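Local coordinates for probable dehydrogenase (PDB 3MOI), which probably catalyses an NAD(P)-dependent oxidation or reduction, as a GFO/IDH/MocA-family dehydrogenase whose substrate is not known, at residues 302-307 / 311-316; 134-139 / 317-322; 128-133 / 186-191. All blocks are in the same frame, centred on the assembly; numbering follows the deposited sequence.

Interaction 1: residues 302-307 / 311-316; sequences VMLVTC and DLRASP
V305 holds CG1 anti to its backbone N (chi1 179°), while L312 keeps CG beside its N and anti to the carbonyl carbon (chi1 -82°). With these torsions the two side chains cross obliquely on one face of the sheet. Their CB atoms, V305 CB and L312 CB, are 3.8 Å apart. L312 CD2 extends past V305 CG1 and ends 3.8 Å from C307 SG.

The same residues form the hydrogen-bonded pair of an antiparallel beta hairpin. V305 N donates to L312 O at 2.9 Å, and this donor lies in the carbonyl plane. The return bond, L312 N to V305 O, is also 2.9 Å. CA-H...O contacts supplement both: L304 CA is 3.4 Å from L312 O, and D311 CA is 3.3 Å from V305 O.

The other face carries L304, T306, D311 and R313. L304 and R313 lie alongside each other, with L304 CD2 4.1 Å from R313 CB. This face meets the second subunit. There R313 forms a salt bridge to E240 of that chain, and it hydrogen-bonds M241 O and Y322 OH of its own chain. D311 OD2 accepts from F236 N of the second subunit.

Strand 302-307 sits between strands 310-314 and 145-153. L133 and I136 of helix 128-139 cover L312, and M303 packs against helix 179-190.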
# COMPACT_ATOMS: atom_id res chain seq x y z
N VAL A 302 -8.83 -0.33 -1.15
CA VAL A 302 -8.50 0.47 -2.28
C VAL A 302 -7.55 -0.24 -3.20
O VAL A 302 -6.79 -1.07 -2.79
CB VAL A 302 -7.94 1.87 -1.91
CG1 VAL A 302 -8.34 2.31 -0.45
CG2 VAL A 302 -6.52 1.99 -2.26
N MET A 303 -7.61 0.12 -4.46
CA MET A 303 -6.89 -0.58 -5.48
C MET A 303 -6.38 0.47 -6.45
O MET A 303 -7.17 1.05 -7.18
CB MET A 303 -7.84 -1.58 -6.16
CG MET A 303 -8.20 -2.83 -5.25
SD MET A 303 -9.16 -4.22 -6.00
CE MET A 303 -8.97 -3.76 -7.64
N LEU A 304 -5.06 0.71 -6.44
CA LEU A 304 -4.39 1.72 -7.25
C LEU A 304 -3.53 1.13 -8.38
O LEU A 304 -2.49 0.52 -8.13
CB LEU A 304 -3.49 2.61 -6.32
CG LEU A 304 -4.23 3.50 -5.29
CD1 LEU A 304 -3.50 3.80 -3.99
CD2 LEU A 304 -4.62 4.80 -5.96
N VAL A 305 -3.93 1.32 -9.63
CA VAL A 305 -3.28 0.61 -10.73
C VAL A 305 -2.43 1.60 -11.42
O VAL A 305 -2.95 2.54 -11.95
CB VAL A 305 -4.32 0.11 -11.72
CG1 VAL A 305 -3.68 -0.61 -12.89
CG2 VAL A 305 -5.32 -0.71 -10.98
N THR A 306 -1.12 1.44 -11.42
CA THR A 306 -0.38 2.48 -12.04
C THR A 306 0.11 2.05 -13.43
O THR A 306 0.89 1.11 -13.61
CB THR A 306 0.67 3.18 -11.04
OG1 THR A 306 2.01 3.09 -11.51
CG2 THR A 306 0.55 2.75 -9.69
N CYS A 307 -0.44 2.72 -14.44
CA CYS A 307 -0.06 2.47 -15.81
C CYS A 307 0.83 3.56 -16.37
O CYS A 307 1.05 4.55 -15.73
CB CYS A 307 -1.30 2.32 -16.65
SG CYS A 307 -2.59 1.36 -15.87
N ASP A 311 -2.74 6.69 -13.38
CA ASP A 311 -3.09 5.84 -12.27
C ASP A 311 -4.59 5.69 -12.29
O ASP A 311 -5.30 6.64 -12.62
CB ASP A 311 -2.63 6.41 -10.92
CG ASP A 311 -1.09 6.50 -10.81
OD1 ASP A 311 -0.37 5.76 -11.52
OD2 ASP A 311 -0.61 7.38 -10.06
N LEU A 312 -5.07 4.48 -11.94
CA LEU A 312 -6.46 4.16 -11.92
C LEU A 312 -6.87 3.84 -10.49
O LEU A 312 -6.10 3.22 -9.76
CB LEU A 312 -6.67 2.92 -12.76
CG LEU A 312 -6.81 2.90 -14.27
CD1 LEU A 312 -6.24 4.11 -14.93
CD2 LEU A 312 -6.31 1.59 -14.91
N ARG A 313 -8.09 4.22 -10.11
CA ARG A 313 -8.60 3.97 -8.76
C ARG A 313 -10.12 3.82 -8.76
O ARG A 313 -10.82 4.54 -9.48
CB ARG A 313 -8.25 5.16 -7.91
CG ARG A 313 -8.78 5.15 -6.49
CD ARG A 313 -8.56 6.53 -5.87
NE ARG A 313 -9.06 6.56 -4.50
CZ ARG A 313 -9.37 7.65 -3.85
NH1 ARG A 313 -9.28 8.86 -4.43
NH2 ARG A 313 -9.78 7.53 -2.61
N ALA A 314 -10.64 2.89 -7.97
CA ALA A 314 -12.08 2.64 -7.97
C ALA A 314 -12.73 3.78 -7.25
O ALA A 314 -12.15 4.30 -6.31
CB ALA A 314 -12.43 1.34 -7.29
N SER A 315 -13.90 4.20 -7.72
CA SER A 315 -14.67 5.25 -7.07
C SER A 315 -16.05 4.72 -6.72
O SER A 315 -16.44 3.60 -7.12
CB SER A 315 -14.81 6.42 -8.04
OG SER A 315 -15.90 6.24 -8.94
N PRO A 316 -16.83 5.54 -6.03
CA PRO A 316 -18.22 5.17 -5.77
C PRO A 316 -19.10 5.04 -7.02
O PRO A 316 -20.13 4.41 -6.96
CB PRO A 316 -18.75 6.33 -4.91
CG PRO A 316 -17.57 7.12 -4.52
CD PRO A 316 -16.58 6.92 -5.64

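Interaction 2: residues 134-139 / 317-322; sequences RAIVQE and EGVLVY
I136 of helix 128-139 meets V319 of strand 318-323 tip to tip. This is helix-on-sheet packing in the alpha/beta C-terminal domain of the GFO/IDH/MocA family. The contact is small, burying 96 Å² in all, and wholly apolar.

I136 has CG1 beside its backbone N and anti to the carbonyl carbon (chi1 -71°). Its second torsion is extended (chi2 159°), which carries CD1 well away from the helix and toward the strand. V319 points back at the helix. Its CG1 is anti to the backbone N (chi1 173°), and both methyls border the arriving CD1. I136 CD1 is 3.8 Å from V319 CB. It is 3.9 Å from V319 CG1 and 4.0 Å from V319 CG2, so the methyl sits nearly evenly against the isopropyl group.

V321, two residues on, also points to the helix, whereas L320 between them points away. V319 packs on T132 and L133 of the same helix as well. I136 also touches L312 of the neighbouring strand 310-314, so it spans two adjacent strands, and it packs on V142 in a loop. At the edge of the contact I136 CD1 only grazes V321, with 4.5 Å to V321 CG2.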
# COMPACT_ATOMS: atom_id res chain seq x y z
N ARG A 134 -10.57 -3.42 -15.53
CA ARG A 134 -10.11 -4.31 -16.61
C ARG A 134 -10.39 -3.64 -17.97
O ARG A 134 -9.48 -3.46 -18.80
CB ARG A 134 -10.74 -5.72 -16.55
CG ARG A 134 -10.36 -6.63 -17.73
CD ARG A 134 -11.23 -7.99 -17.81
NE ARG A 134 -10.36 -9.09 -17.36
CZ ARG A 134 -9.93 -10.16 -18.03
NH1 ARG A 134 -10.36 -10.50 -19.26
NH2 ARG A 134 -9.05 -10.95 -17.38
N ALA A 135 -11.63 -3.25 -18.20
CA ALA A 135 -11.94 -2.66 -19.53
C ALA A 135 -10.94 -1.53 -19.88
O ALA A 135 -10.36 -1.49 -20.97
CB ALA A 135 -13.36 -2.20 -19.57
N ILE A 136 -10.64 -0.68 -18.90
CA ILE A 136 -9.74 0.46 -19.15
C ILE A 136 -8.34 0.00 -19.56
O ILE A 136 -7.76 0.51 -20.50
CB ILE A 136 -9.69 1.39 -17.92
CG1 ILE A 136 -11.03 2.13 -17.81
CG2 ILE A 136 -8.55 2.33 -18.01
CD1 ILE A 136 -11.34 2.68 -16.46
N VAL A 137 -7.81 -0.98 -18.87
CA VAL A 137 -6.54 -1.58 -19.22
C VAL A 137 -6.53 -2.20 -20.62
O VAL A 137 -5.68 -1.81 -21.40
CB VAL A 137 -6.10 -2.62 -18.11
CG1 VAL A 137 -4.85 -3.38 -18.53
CG2 VAL A 137 -5.86 -1.89 -16.75
N GLN A 138 -7.46 -3.12 -20.96
CA GLN A 138 -7.51 -3.73 -22.32
C GLN A 138 -7.67 -2.67 -23.42
O GLN A 138 -7.06 -2.73 -24.51
CB GLN A 138 -8.69 -4.70 -22.47
CG GLN A 138 -8.56 -6.13 -21.88
CD GLN A 138 -9.96 -6.90 -21.74
OE1 GLN A 138 -11.05 -6.29 -21.65
NE2 GLN A 138 -9.89 -8.23 -21.71
N GLU A 139 -8.53 -1.70 -23.14
CA GLU A 139 -8.76 -0.58 -24.07
C GLU A 139 -7.44 0.05 -24.58
O GLU A 139 -7.37 0.47 -25.73
CB GLU A 139 -9.67 0.47 -23.40
CG GLU A 139 -9.81 1.79 -24.17
CD GLU A 139 -8.63 2.78 -23.96
OE1 GLU A 139 -8.45 3.59 -24.91
OE2 GLU A 139 -7.89 2.74 -22.89
N GLU A 317 -18.69 5.63 -8.13
CA GLU A 317 -19.47 5.61 -9.36
C GLU A 317 -18.77 4.85 -10.51
O GLU A 317 -19.37 4.61 -11.55
CB GLU A 317 -19.80 7.06 -9.78
CG GLU A 317 -21.29 7.48 -9.62
CD GLU A 317 -21.60 8.41 -8.41
OE1 GLU A 317 -20.84 9.39 -8.12
OE2 GLU A 317 -22.67 8.14 -7.77
N GLY A 318 -17.50 4.48 -10.36
CA GLY A 318 -16.79 3.93 -11.50
C GLY A 318 -15.32 3.97 -11.24
O GLY A 318 -14.85 3.55 -10.17
N VAL A 319 -14.56 4.47 -12.21
CA VAL A 319 -13.13 4.58 -12.01
C VAL A 319 -12.60 5.99 -12.19
O VAL A 319 -12.89 6.69 -13.18
CB VAL A 319 -12.36 3.67 -12.96
CG1 VAL A 319 -10.89 3.95 -12.82
CG2 VAL A 319 -12.71 2.14 -12.69
N LEU A 320 -11.77 6.40 -11.23
CA LEU A 320 -11.12 7.68 -11.28
C LEU A 320 -9.83 7.47 -12.08
O LEU A 320 -9.02 6.64 -11.68
CB LEU A 320 -10.88 8.20 -9.84
CG LEU A 320 -12.10 8.91 -9.21
CD1 LEU A 320 -12.00 9.01 -7.68
CD2 LEU A 320 -12.37 10.36 -9.84
N VAL A 321 -9.69 8.15 -13.22
CA VAL A 321 -8.49 8.06 -14.06
C VAL A 321 -7.64 9.31 -13.88
O VAL A 321 -7.99 10.37 -14.39
CB VAL A 321 -8.81 7.97 -15.56
CG1 VAL A 321 -7.54 7.92 -16.40
CG2 VAL A 321 -9.64 6.78 -15.82
N TYR A 322 -6.52 9.17 -13.16
CA TYR A 322 -5.60 10.30 -12.96
C TYR A 322 -4.63 10.36 -14.10
O TYR A 322 -3.63 9.67 -14.09
CB TYR A 322 -4.85 10.14 -11.65
CG TYR A 322 -5.78 10.19 -10.47
CD1 TYR A 322 -6.06 11.40 -9.80
CD2 TYR A 322 -6.43 9.06 -10.05
CE1 TYR A 322 -6.96 11.42 -8.69
CE2 TYR A 322 -7.30 9.07 -8.97
CZ TYR A 322 -7.56 10.23 -8.30
OH TYR A 322 -8.43 10.13 -7.24

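Interaction 3: residues 128-133 / 186-191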
# COMPACT_ATOMS: atom_id res chain seq x y z
N PRO A 128 -18.40 -4.38 -10.37
CA PRO A 128 -18.21 -3.67 -11.64
C PRO A 128 -17.05 -2.70 -11.63
O PRO A 128 -16.50 -2.44 -12.67
CB PRO A 128 -19.53 -2.87 -11.84
CG PRO A 128 -20.53 -3.59 -10.99
CD PRO A 128 -19.73 -4.13 -9.79
N VAL A 129 -16.66 -2.15 -10.50
CA VAL A 129 -15.48 -1.29 -10.53
C VAL A 129 -14.24 -2.06 -11.01
O VAL A 129 -13.45 -1.53 -11.80
CB VAL A 129 -15.22 -0.55 -9.22
CG1 VAL A 129 -16.45 0.36 -8.86
CG2 VAL A 129 -14.88 -1.51 -8.10
N VAL A 130 -14.13 -3.33 -10.62
CA VAL A 130 -13.02 -4.17 -11.06
C VAL A 130 -13.14 -4.53 -12.51
O VAL A 130 -12.18 -4.54 -13.26
CB VAL A 130 -12.95 -5.44 -10.23
CG1 VAL A 130 -11.93 -6.38 -10.80
CG2 VAL A 130 -12.66 -5.07 -8.72
N ARG A 131 -14.33 -4.82 -12.95
CA ARG A 131 -14.54 -5.04 -14.38
C ARG A 131 -14.24 -3.79 -15.16
O ARG A 131 -13.64 -3.83 -16.25
CB ARG A 131 -15.98 -5.44 -14.63
CG ARG A 131 -16.37 -5.74 -16.09
CD ARG A 131 -17.74 -6.48 -16.05
NE ARG A 131 -18.65 -6.03 -17.09
CZ ARG A 131 -19.24 -6.82 -18.00
NH1 ARG A 131 -19.01 -8.15 -18.02
NH2 ARG A 131 -20.06 -6.28 -18.89
N THR A 132 -14.60 -2.66 -14.58
CA THR A 132 -14.30 -1.38 -15.24
C THR A 132 -12.83 -1.15 -15.34
O THR A 132 -12.40 -0.69 -16.38
CB THR A 132 -14.97 -0.17 -14.58
OG1 THR A 132 -16.35 -0.48 -14.36
CG2 THR A 132 -14.84 1.07 -15.47
N LEU A 133 -12.08 -1.45 -14.28
CA LEU A 133 -10.63 -1.29 -14.30
C LEU A 133 -10.07 -2.18 -15.40
O LEU A 133 -9.22 -1.73 -16.15
CB LEU A 133 -9.93 -1.59 -12.94
CG LEU A 133 -10.13 -0.60 -11.74
CD1 LEU A 133 -9.91 -1.26 -10.35
CD2 LEU A 133 -9.29 0.68 -11.79
N ILE A 186 -6.70 -8.86 -8.82
CA ILE A 186 -5.42 -8.62 -9.47
C ILE A 186 -5.38 -9.41 -10.76
O ILE A 186 -5.12 -8.87 -11.80
CB ILE A 186 -4.29 -8.97 -8.56
CG1 ILE A 186 -4.21 -7.95 -7.40
CG2 ILE A 186 -3.01 -8.98 -9.28
CD1 ILE A 186 -3.33 -8.39 -6.27
N LYS A 187 -5.72 -10.68 -10.74
CA LYS A 187 -5.81 -11.41 -11.98
C LYS A 187 -6.80 -10.83 -13.01
O LYS A 187 -6.55 -10.86 -14.22
CB LYS A 187 -6.22 -12.81 -11.67
CG LYS A 187 -5.16 -13.61 -10.89
CD LYS A 187 -5.36 -15.09 -11.21
CE LYS A 187 -6.36 -15.72 -10.39
NZ LYS A 187 -6.43 -17.16 -10.72
N THR A 188 -7.94 -10.37 -12.54
CA THR A 188 -8.94 -9.86 -13.43
C THR A 188 -8.48 -8.55 -14.11
O THR A 188 -8.52 -8.42 -15.32
CB THR A 188 -10.22 -9.60 -12.67
OG1 THR A 188 -10.80 -10.85 -12.24
CG2 THR A 188 -11.21 -8.81 -13.53
N ILE A 189 -7.99 -7.58 -13.31
CA ILE A 189 -7.49 -6.33 -13.83
C ILE A 189 -6.36 -6.61 -14.80
O ILE A 189 -6.31 -5.99 -15.84
CB ILE A 189 -7.00 -5.42 -12.70
CG1 ILE A 189 -8.18 -4.92 -11.87
CG2 ILE A 189 -6.22 -4.20 -13.23
CD1 ILE A 189 -7.84 -4.58 -10.38
N THR A 190 -5.43 -7.49 -14.48
CA THR A 190 -4.29 -7.54 -15.34
C THR A 190 -4.41 -8.54 -16.44
O THR A 190 -3.71 -8.46 -17.40
CB THR A 190 -3.00 -7.86 -14.61
OG1 THR A 190 -3.04 -9.22 -14.15
CG2 THR A 190 -2.75 -6.85 -13.46
N GLY A 191 -5.26 -9.53 -16.31
CA GLY A 191 -5.16 -10.68 -17.21
C GLY A 191 -3.85 -11.46 -17.19
O GLY A 191 -3.60 -12.19 -18.12
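V130 and L133 meet T188 and I189 through aliphatic groups alone, and the flat groups are peptide carbonyls within the two helices. The carbonyl of P128 is approached from both faces: T132 N comes from one side of its plane and T132 OG1 from the other, 39° out of the plane. T132 OG1 to P128 O is 2.6 Å, and the same hydroxyl bonds I333 N. I186 O likewise accepts from both T190 N and T190 OG1, the hydroxyl tilted from its plane.

The arrangement is a helix-helix packing in the GFO/IDH/MocA C-terminal domain. Helices 128-139 and 179-190 lie on the same side of its sheet. Their segments here approach to 8.6 Å between axes, at 37°.

V130 and T188 cross at about a right angle, and V130 CG1 is 3.7 Å from T188 CG2. T188 places CG2 anti to its backbone N, which presents the methyl to V130. Its OG1 lies beside that N (chi1 -68°) and bonds D184 O one turn back in its own helix. I189 and L133 run alongside each other in the same direction. I189 CG1 is 3.9 Å from L133 CB and 4.2 Å from V130 CG1.

M303 of strand 302-307 touches V130, L133 and I189, and so packs beneath the seam. At the far end of the pair, L133 CD1 and I189 CD1 are 3.9 Å apart.

From the N terminus, helix 128-139 supplies the first segment of interaction 3 and then that of interaction 2. Interaction 3 closes first, when helix 179-190 returns to 128-133. Interaction 2 closes a much longer loop, from 134-139 to 317-322, so the two cross along the chain. Interaction 1 is a local hairpin that opens after interaction 3 has closed and is nested inside the loop of interaction 2. Strand 310-314 then pairs directly with strand 318-323, where R313 O and L320 N lie 2.7 Å apart. Together the contacts tie helices 128-139 and 179-190 to each other, and 128-139 to strands 310-314 and 318-323 of the C-terminal sheet. R134 NE also bonds T188 O.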